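Local coordinates for CELL division inhibitor (Pyrococcus furiosus, PDB 1G3Q), which binds ADP and magnesium and, as a MinD-type P-loop protein of cell division, probably hydrolyses ATP, at residues R3-V8 against F114-C119; A96-L101 against Q124-S129. All coordinates share one frame; numbering follows the deposited sequence.

Contact 1 of 2, residues R3-V8 against F114-C119; sequences RIISIV and FILIDC
The carbonyl oxygen of I5 accepts the amide of I117, N to O 2.9 Å, in a nearly straight bond (171° at the hydrogen). The CA of L116 also lies 3.5 Å from I5 O, a CA-H...O contact. I115 O in turn takes the amide of I5, and I117 O the amide of I7. I115 N bonds to R3 O. At the far end C119 N reaches I7 O over a longer 3.3 Å. This ladder joins strands 3-8 and 114-118 in parallel, in the middle of the mixed sheet of a P-loop NTPase.

On one face R3 and F114 run side by side. F114 CE1 sits over one face of the R3 guanidinium, offset toward the rim, 3.4 Å from R3 NH1. The two planes are 53° apart. E136 holds R3 NH2 by a salt bridge. I5 CD1 meets the ring edge, 3.9 Å from F114 CD1. I7 CB and CG1 rest against I117 O, CB at 3.4 Å. Next to I7 on this face is D118, whose OD2 is hydrogen-bonded to T17 OG1. D118 binds a magnesium ion in another structure of this protein; here it does not ligate one.

On the other face, I4 CG2 lies anti to its backbone N and touches I117 CD1 at 3.7 Å. S6 OG is 3.9 Å from I117 CD1 and is bonded to M131 O.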
ATOM      1  N   ARG A   3       7.169   6.760  10.031  1.00 25.58           N
ATOM      2  CA  ARG A   3       6.256   7.375   9.071  1.00 23.87           C
ATOM      3  C   ARG A   3       5.169   6.382   8.666  1.00 23.08           C
ATOM      4  O   ARG A   3       5.461   5.326   8.095  1.00 22.99           O
ATOM      5  CB  ARG A   3       7.006   7.835   7.817  1.00 23.93           C
ATOM      6  CG  ARG A   3       7.949   9.007   8.042  1.00 24.11           C
ATOM      7  CD  ARG A   3       8.729   9.335   6.777  1.00 24.16           C
ATOM      8  NE  ARG A   3       7.870   9.777   5.681  1.00 24.12           N
ATOM      9  CZ  ARG A   3       8.296   9.968   4.436  1.00 24.31           C
ATOM     10  NH1 ARG A   3       9.566   9.755   4.133  1.00 24.74           N
ATOM     11  NH2 ARG A   3       7.456  10.369   3.493  1.00 24.17           N
ATOM     12  N   ILE A   4       3.919   6.723   8.957  1.00 21.51           N
ATOM     13  CA  ILE A   4       2.801   5.851   8.616  1.00 20.35           C
ATOM     14  C   ILE A   4       2.139   6.376   7.347  1.00 19.82           C
ATOM     15  O   ILE A   4       1.518   7.443   7.341  1.00 20.25           O
ATOM     16  CB  ILE A   4       1.783   5.783   9.771  1.00 20.04           C
ATOM     17  CG1 ILE A   4       2.516   5.445  11.075  1.00 19.53           C
ATOM     18  CG2 ILE A   4       0.729   4.708   9.482  1.00 19.28           C
ATOM     19  CD1 ILE A   4       1.598   5.271  12.284  1.00 19.57           C
ATOM     20  N   ILE A   5       2.283   5.615   6.270  1.00 18.32           N
ATOM     21  CA  ILE A   5       1.749   6.003   4.977  1.00 17.02           C
ATOM     22  C   ILE A   5       0.630   5.097   4.472  1.00 17.04           C
ATOM     23  O   ILE A   5       0.813   3.885   4.331  1.00 15.45           O
ATOM     24  CB  ILE A   5       2.871   6.005   3.921  1.00 16.76           C
ATOM     25  CG1 ILE A   5       4.056   6.842   4.421  1.00 16.31           C
ATOM     26  CG2 ILE A   5       2.338   6.536   2.604  1.00 16.59           C
ATOM     27  CD1 ILE A   5       5.257   6.839   3.475  1.00 15.65           C
ATOM     28  N   SER A   6      -0.525   5.690   4.193  1.00 16.86           N
ATOM     29  CA  SER A   6      -1.657   4.931   3.678  1.00 17.39           C
ATOM     30  C   SER A   6      -1.578   4.877   2.154  1.00 17.54           C
ATOM     31  O   SER A   6      -1.450   5.910   1.493  1.00 18.18           O
ATOM     32  CB  SER A   6      -2.978   5.581   4.104  1.00 17.19           C
ATOM     33  OG  SER A   6      -3.112   5.587   5.515  1.00 17.27           O
ATOM     34  N   ILE A   7      -1.639   3.667   1.604  1.00 17.53           N
ATOM     35  CA  ILE A   7      -1.589   3.459   0.158  1.00 17.67           C
ATOM     36  C   ILE A   7      -3.057   3.363  -0.231  1.00 17.83           C
ATOM     37  O   ILE A   7      -3.716   2.373   0.072  1.00 17.13           O
ATOM     38  CB  ILE A   7      -0.864   2.141  -0.190  1.00 17.76           C
ATOM     39  CG1 ILE A   7       0.488   2.089   0.530  1.00 18.69           C
ATOM     40  CG2 ILE A   7      -0.667   2.030  -1.695  1.00 17.67           C
ATOM     41  CD1 ILE A   7       1.405   3.265   0.228  1.00 18.45           C
ATOM     42  N   VAL A   8      -3.559   4.387  -0.914  1.00 18.39           N
ATOM     43  CA  VAL A   8      -4.981   4.448  -1.245  1.00 18.64           C
ATOM     44  C   VAL A   8      -5.352   4.627  -2.709  1.00 19.08           C
ATOM     45  O   VAL A   8      -4.499   4.859  -3.563  1.00 19.13           O
ATOM     46  CB  VAL A   8      -5.635   5.604  -0.461  1.00 18.67           C
ATOM     47  CG1 VAL A   8      -5.244   5.517   1.009  1.00 18.49           C
ATOM     48  CG2 VAL A   8      -5.180   6.947  -1.041  1.00 17.64           C
ATOM     49  N   PHE A 114       9.099   2.975   8.443  1.00 16.95           N
ATOM     50  CA  PHE A 114       7.955   3.118   7.555  1.00 16.50           C
ATOM     51  C   PHE A 114       6.914   2.046   7.839  1.00 16.50           C
ATOM     52  O   PHE A 114       7.247   0.874   8.028  1.00 16.00           O
ATOM     53  CB  PHE A 114       8.386   2.975   6.092  1.00 16.86           C
ATOM     54  CG  PHE A 114       9.109   4.168   5.544  1.00 17.20           C
ATOM     55  CD1 PHE A 114       8.399   5.257   5.042  1.00 17.70           C
ATOM     56  CD2 PHE A 114      10.499   4.205   5.527  1.00 16.88           C
ATOM     57  CE1 PHE A 114       9.067   6.368   4.526  1.00 17.73           C
ATOM     58  CE2 PHE A 114      11.175   5.310   5.015  1.00 17.43           C
ATOM     59  CZ  PHE A 114      10.456   6.394   4.513  1.00 17.59           C
ATOM     60  N   ILE A 115       5.654   2.458   7.888  1.00 15.95           N
ATOM     61  CA  ILE A 115       4.557   1.523   8.069  1.00 15.65           C
ATOM     62  C   ILE A 115       3.683   1.829   6.865  1.00 15.59           C
ATOM     63  O   ILE A 115       3.092   2.906   6.770  1.00 16.28           O
ATOM     64  CB  ILE A 115       3.776   1.764   9.381  1.00 15.64           C
ATOM     65  CG1 ILE A 115       4.694   1.507  10.582  1.00 15.51           C
ATOM     66  CG2 ILE A 115       2.560   0.838   9.441  1.00 15.38           C
ATOM     67  CD1 ILE A 115       4.018   1.646  11.936  1.00 16.61           C
ATOM     68  N   LEU A 116       3.629   0.899   5.921  1.00 15.09           N
ATOM     69  CA  LEU A 116       2.841   1.117   4.717  1.00 14.75           C
ATOM     70  C   LEU A 116       1.543   0.326   4.818  1.00 15.14           C
ATOM     71  O   LEU A 116       1.562  -0.900   4.916  1.00 14.70           O
ATOM     72  CB  LEU A 116       3.649   0.691   3.490  1.00 14.04           C
ATOM     73  CG  LEU A 116       5.071   1.274   3.437  1.00 13.92           C
ATOM     74  CD1 LEU A 116       5.781   0.801   2.170  1.00 12.96           C
ATOM     75  CD2 LEU A 116       5.006   2.805   3.466  1.00 13.16           C
ATOM     76  N   ILE A 117       0.418   1.036   4.799  1.00 14.69           N
ATOM     77  CA  ILE A 117      -0.885   0.393   4.923  1.00 14.63           C
ATOM     78  C   ILE A 117      -1.580   0.170   3.586  1.00 14.75           C
ATOM     79  O   ILE A 117      -1.950   1.121   2.898  1.00 14.23           O
ATOM     80  CB  ILE A 117      -1.842   1.222   5.809  1.00 15.14           C
ATOM     81  CG1 ILE A 117      -1.142   1.649   7.103  1.00 14.79           C
ATOM     82  CG2 ILE A 117      -3.080   0.393   6.135  1.00 14.90           C
ATOM     83  CD1 ILE A 117      -1.894   2.739   7.873  1.00 15.28           C
ATOM     84  N   ASP A 118      -1.752  -1.097   3.229  1.00 14.51           N
ATOM     85  CA  ASP A 118      -2.436  -1.476   1.999  1.00 14.80           C
ATOM     86  C   ASP A 118      -3.916  -1.308   2.335  1.00 15.14           C
ATOM     87  O   ASP A 118      -4.459  -2.051   3.149  1.00 14.51           O
ATOM     88  CB  ASP A 118      -2.125  -2.940   1.672  1.00 14.54           C
ATOM     89  CG  ASP A 118      -2.706  -3.386   0.343  1.00 15.13           C
ATOM     90  OD1 ASP A 118      -3.339  -2.561  -0.358  1.00 12.99           O
ATOM     91  OD2 ASP A 118      -2.520  -4.576   0.002  1.00 14.42           O
ATOM     92  N   CYS A 119      -4.565  -0.328   1.718  1.00 15.55           N
ATOM     93  CA  CYS A 119      -5.973  -0.066   2.004  1.00 16.98           C
ATOM     94  C   CYS A 119      -6.953  -0.520   0.939  1.00 17.49           C
ATOM     95  O   CYS A 119      -6.613  -0.624  -0.238  1.00 18.05           O
ATOM     96  CB  CYS A 119      -6.205   1.438   2.213  1.00 16.20           C
ATOM     97  SG  CYS A 119      -5.190   2.230   3.469  1.00 16.54           S
TER

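Contact 2 of 2, residues A96-L101 against Q124-S129; sequences ADPRKL and QLDAMS
P98 projects from its loop toward helix 125-131 and meets three of its residues. Its CB lies 3.5 Å from D126 OD1 and also near S129 OG. The next atom, CG, keeps the same D126 oxygen within reach. P98 CG also meets L125 CD2 at 3.9 Å. The proline ring and the L125 side chain cross at about a right angle. L125 has CG anti to its backbone N (chi1 -174°), and this swings its branched end over to the ring. D126 also touches T42, and P98 touches L41, so both sides of the contact border the loop after D40, which ligates magnesium in another structure of this protein.

Residues 96-100 link helices 90-95 and 101-106; D97 to R99 form an Asx turn. D97 OD1 accepts the R99 amide and also R99 NE, the latter bond nearly straight (170°). R99 NH2 reaches D97 OD2 at 2.8 Å, completing a side-on salt bridge. This pairing lies within the loop; the R99 chain comes only loosely to L125.

At the proline's carbonyl the packing is close. P98 O is only 3.0 Å from S129 CB. It accepts the amide of L101, and lies near S129 OG too, but at a poor angle for a hydrogen bond. The S129 hydroxyl instead turns back into its own helix, where S129 OG donates to L125 O at 2.8 Å. It approaches from above the carbonyl plane. The same oxygen accepts the S129 amide, so two donors from one residue grip it. Deeper in, L101 CB lies 3.7 Å from S129 O, and L101 CD1 touches S129 CB. L101 also packs on L59 and L63 of helix 59-63.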
ATOM      1  N   ALA A  96     -13.429  -8.879  12.809  1.00 16.61           N
ATOM      2  CA  ALA A  96     -12.433  -7.809  12.877  1.00 16.27           C
ATOM      3  C   ALA A  96     -13.112  -6.441  12.921  1.00 16.26           C
ATOM      4  O   ALA A  96     -13.751  -6.036  11.957  1.00 16.06           O
ATOM      5  CB  ALA A  96     -11.504  -7.883  11.671  1.00 16.21           C
ATOM      6  N   ASP A  97     -12.986  -5.739  14.045  1.00 15.77           N
ATOM      7  CA  ASP A  97     -13.573  -4.407  14.176  1.00 15.80           C
ATOM      8  C   ASP A  97     -12.638  -3.430  13.458  1.00 15.98           C
ATOM      9  O   ASP A  97     -11.545  -3.133  13.945  1.00 16.16           O
ATOM     10  CB  ASP A  97     -13.690  -4.023  15.654  1.00 15.36           C
ATOM     11  CG  ASP A  97     -14.379  -2.682  15.863  1.00 15.60           C
ATOM     12  OD1 ASP A  97     -14.600  -1.954  14.871  1.00 14.67           O
ATOM     13  OD2 ASP A  97     -14.691  -2.355  17.030  1.00 14.98           O
ATOM     14  N   PRO A  98     -13.055  -2.917  12.291  1.00 16.12           N
ATOM     15  CA  PRO A  98     -12.220  -1.977  11.534  1.00 16.36           C
ATOM     16  C   PRO A  98     -11.969  -0.656  12.250  1.00 16.67           C
ATOM     17  O   PRO A  98     -10.973   0.018  11.992  1.00 16.87           O
ATOM     18  CB  PRO A  98     -13.003  -1.792  10.238  1.00 16.41           C
ATOM     19  CG  PRO A  98     -14.421  -1.934  10.691  1.00 16.91           C
ATOM     20  CD  PRO A  98     -14.347  -3.129  11.615  1.00 16.07           C
ATOM     21  N   ARG A  99     -12.871  -0.292  13.153  1.00 16.59           N
ATOM     22  CA  ARG A  99     -12.745   0.961  13.886  1.00 16.88           C
ATOM     23  C   ARG A  99     -11.515   0.994  14.792  1.00 17.32           C
ATOM     24  O   ARG A  99     -11.088   2.062  15.230  1.00 17.15           O
ATOM     25  CB  ARG A  99     -14.014   1.207  14.707  1.00 16.47           C
ATOM     26  CG  ARG A  99     -15.272   1.303  13.850  1.00 15.99           C
ATOM     27  CD  ARG A  99     -16.530   1.207  14.700  1.00 15.16           C
ATOM     28  NE  ARG A  99     -16.519   0.015  15.544  1.00 14.28           N
ATOM     29  CZ  ARG A  99     -17.415  -0.234  16.491  1.00 14.00           C
ATOM     30  NH1 ARG A  99     -18.403   0.627  16.708  1.00 13.81           N
ATOM     31  NH2 ARG A  99     -17.303  -1.318  17.249  1.00 12.70           N
ATOM     32  N   LYS A 100     -10.935  -0.171  15.065  1.00 17.91           N
ATOM     33  CA  LYS A 100      -9.754  -0.239  15.922  1.00 18.52           C
ATOM     34  C   LYS A 100      -8.438  -0.208  15.146  1.00 18.46           C
ATOM     35  O   LYS A 100      -7.362  -0.279  15.740  1.00 18.12           O
ATOM     36  CB  LYS A 100      -9.807  -1.494  16.796  1.00 19.60           C
ATOM     37  CG  LYS A 100     -10.852  -1.407  17.897  1.00 21.21           C
ATOM     38  CD  LYS A 100     -10.968  -2.698  18.678  1.00 22.63           C
ATOM     39  CE  LYS A 100     -11.943  -2.528  19.839  1.00 24.02           C
ATOM     40  NZ  LYS A 100     -12.162  -3.812  20.558  1.00 25.86           N
ATOM     41  N   LEU A 101      -8.527  -0.097  13.825  1.00 18.11           N
ATOM     42  CA  LEU A 101      -7.331  -0.055  12.990  1.00 18.78           C
ATOM     43  C   LEU A 101      -6.397   1.104  13.351  1.00 18.84           C
ATOM     44  O   LEU A 101      -5.204   0.896  13.574  1.00 18.53           O
ATOM     45  CB  LEU A 101      -7.719   0.020  11.508  1.00 19.03           C
ATOM     46  CG  LEU A 101      -8.099  -1.318  10.865  1.00 20.03           C
ATOM     47  CD1 LEU A 101      -8.697  -1.095   9.481  1.00 20.10           C
ATOM     48  CD2 LEU A 101      -6.849  -2.194  10.776  1.00 20.36           C
ATOM     49  N   GLN A 124     -16.042   3.692   2.083  1.00 24.03           N
ATOM     50  CA  GLN A 124     -16.894   3.007   3.046  1.00 23.86           C
ATOM     51  C   GLN A 124     -16.116   2.769   4.343  1.00 23.62           C
ATOM     52  O   GLN A 124     -14.942   3.131   4.437  1.00 23.30           O
ATOM     53  CB  GLN A 124     -17.423   1.692   2.463  1.00 24.18           C
ATOM     54  CG  GLN A 124     -18.371   1.899   1.280  1.00 24.84           C
ATOM     55  CD  GLN A 124     -19.455   2.937   1.566  1.00 25.42           C
ATOM     56  OE1 GLN A 124     -20.202   2.823   2.537  1.00 25.67           O
ATOM     57  NE2 GLN A 124     -19.544   3.950   0.714  1.00 25.64           N
ATOM     58  N   LEU A 125     -16.766   2.166   5.335  1.00 22.85           N
ATOM     59  CA  LEU A 125     -16.147   1.945   6.643  1.00 22.63           C
ATOM     60  C   LEU A 125     -14.748   1.334   6.668  1.00 22.23           C
ATOM     61  O   LEU A 125     -13.819   1.935   7.211  1.00 21.83           O
ATOM     62  CB  LEU A 125     -17.075   1.115   7.538  1.00 23.21           C
ATOM     63  CG  LEU A 125     -16.611   0.944   8.989  1.00 23.85           C
ATOM     64  CD1 LEU A 125     -16.419   2.311   9.642  1.00 23.73           C
ATOM     65  CD2 LEU A 125     -17.629   0.116   9.758  1.00 24.04           C
ATOM     66  N   ASP A 126     -14.593   0.138   6.108  1.00 21.68           N
ATOM     67  CA  ASP A 126     -13.286  -0.513   6.103  1.00 21.24           C
ATOM     68  C   ASP A 126     -12.225   0.376   5.459  1.00 20.74           C
ATOM     69  O   ASP A 126     -11.127   0.528   5.994  1.00 20.50           O
ATOM     70  CB  ASP A 126     -13.354  -1.855   5.364  1.00 21.40           C
ATOM     71  CG  ASP A 126     -14.051  -2.932   6.172  1.00 21.85           C
ATOM     72  OD1 ASP A 126     -14.604  -2.615   7.248  1.00 21.68           O
ATOM     73  OD2 ASP A 126     -14.048  -4.102   5.730  1.00 22.85           O
ATOM     74  N   ALA A 127     -12.558   0.962   4.313  1.00 20.40           N
ATOM     75  CA  ALA A 127     -11.626   1.828   3.597  1.00 20.58           C
ATOM     76  C   ALA A 127     -11.208   3.026   4.442  1.00 20.61           C
ATOM     77  O   ALA A 127     -10.019   3.329   4.559  1.00 19.95           O
ATOM     78  CB  ALA A 127     -12.253   2.307   2.290  1.00 20.63           C
ATOM     79  N   MET A 128     -12.186   3.705   5.033  1.00 20.95           N
ATOM     80  CA  MET A 128     -11.905   4.874   5.859  1.00 21.61           C
ATOM     81  C   MET A 128     -11.088   4.523   7.098  1.00 20.91           C
ATOM     82  O   MET A 128     -10.153   5.241   7.454  1.00 21.03           O
ATOM     83  CB  MET A 128     -13.209   5.552   6.283  1.00 23.12           C
ATOM     84  CG  MET A 128     -13.974   6.220   5.153  1.00 24.76           C
ATOM     85  SD  MET A 128     -13.045   7.538   4.333  1.00 27.81           S
ATOM     86  CE  MET A 128     -12.683   8.610   5.703  1.00 26.05           C
ATOM     87  N   SER A 129     -11.444   3.422   7.753  1.00 20.05           N
ATOM     88  CA  SER A 129     -10.740   2.987   8.957  1.00 19.83           C
ATOM     89  C   SER A 129      -9.263   2.725   8.681  1.00 19.49           C
ATOM     90  O   SER A 129      -8.402   3.041   9.498  1.00 19.70           O
ATOM     91  CB  SER A 129     -11.381   1.716   9.515  1.00 19.94           C
ATOM     92  OG  SER A 129     -12.742   1.935   9.832  1.00 20.92           O
TER

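The chain starts with strand 3-8, passes through the P-loop and helix 16-29, and builds the sheet strands 34-38, 74-75 and 81-84. It then enters the 96-101 loop, the first half of contact 2. Strand 114-118 comes next and closes contact 1 beside strand 3-8. After a short loop, helix 125-131 follows and closes contact 2 on the 96-101 loop. The segments alternate, so the two closures cross rather than nest. Contact 1 is buried in the central sheet. Contact 2 lies further out, with centres 14 Å apart, and ties that loop to the helix following strand 114-118. The two do not touch; their nearest atoms are about 5 Å apart.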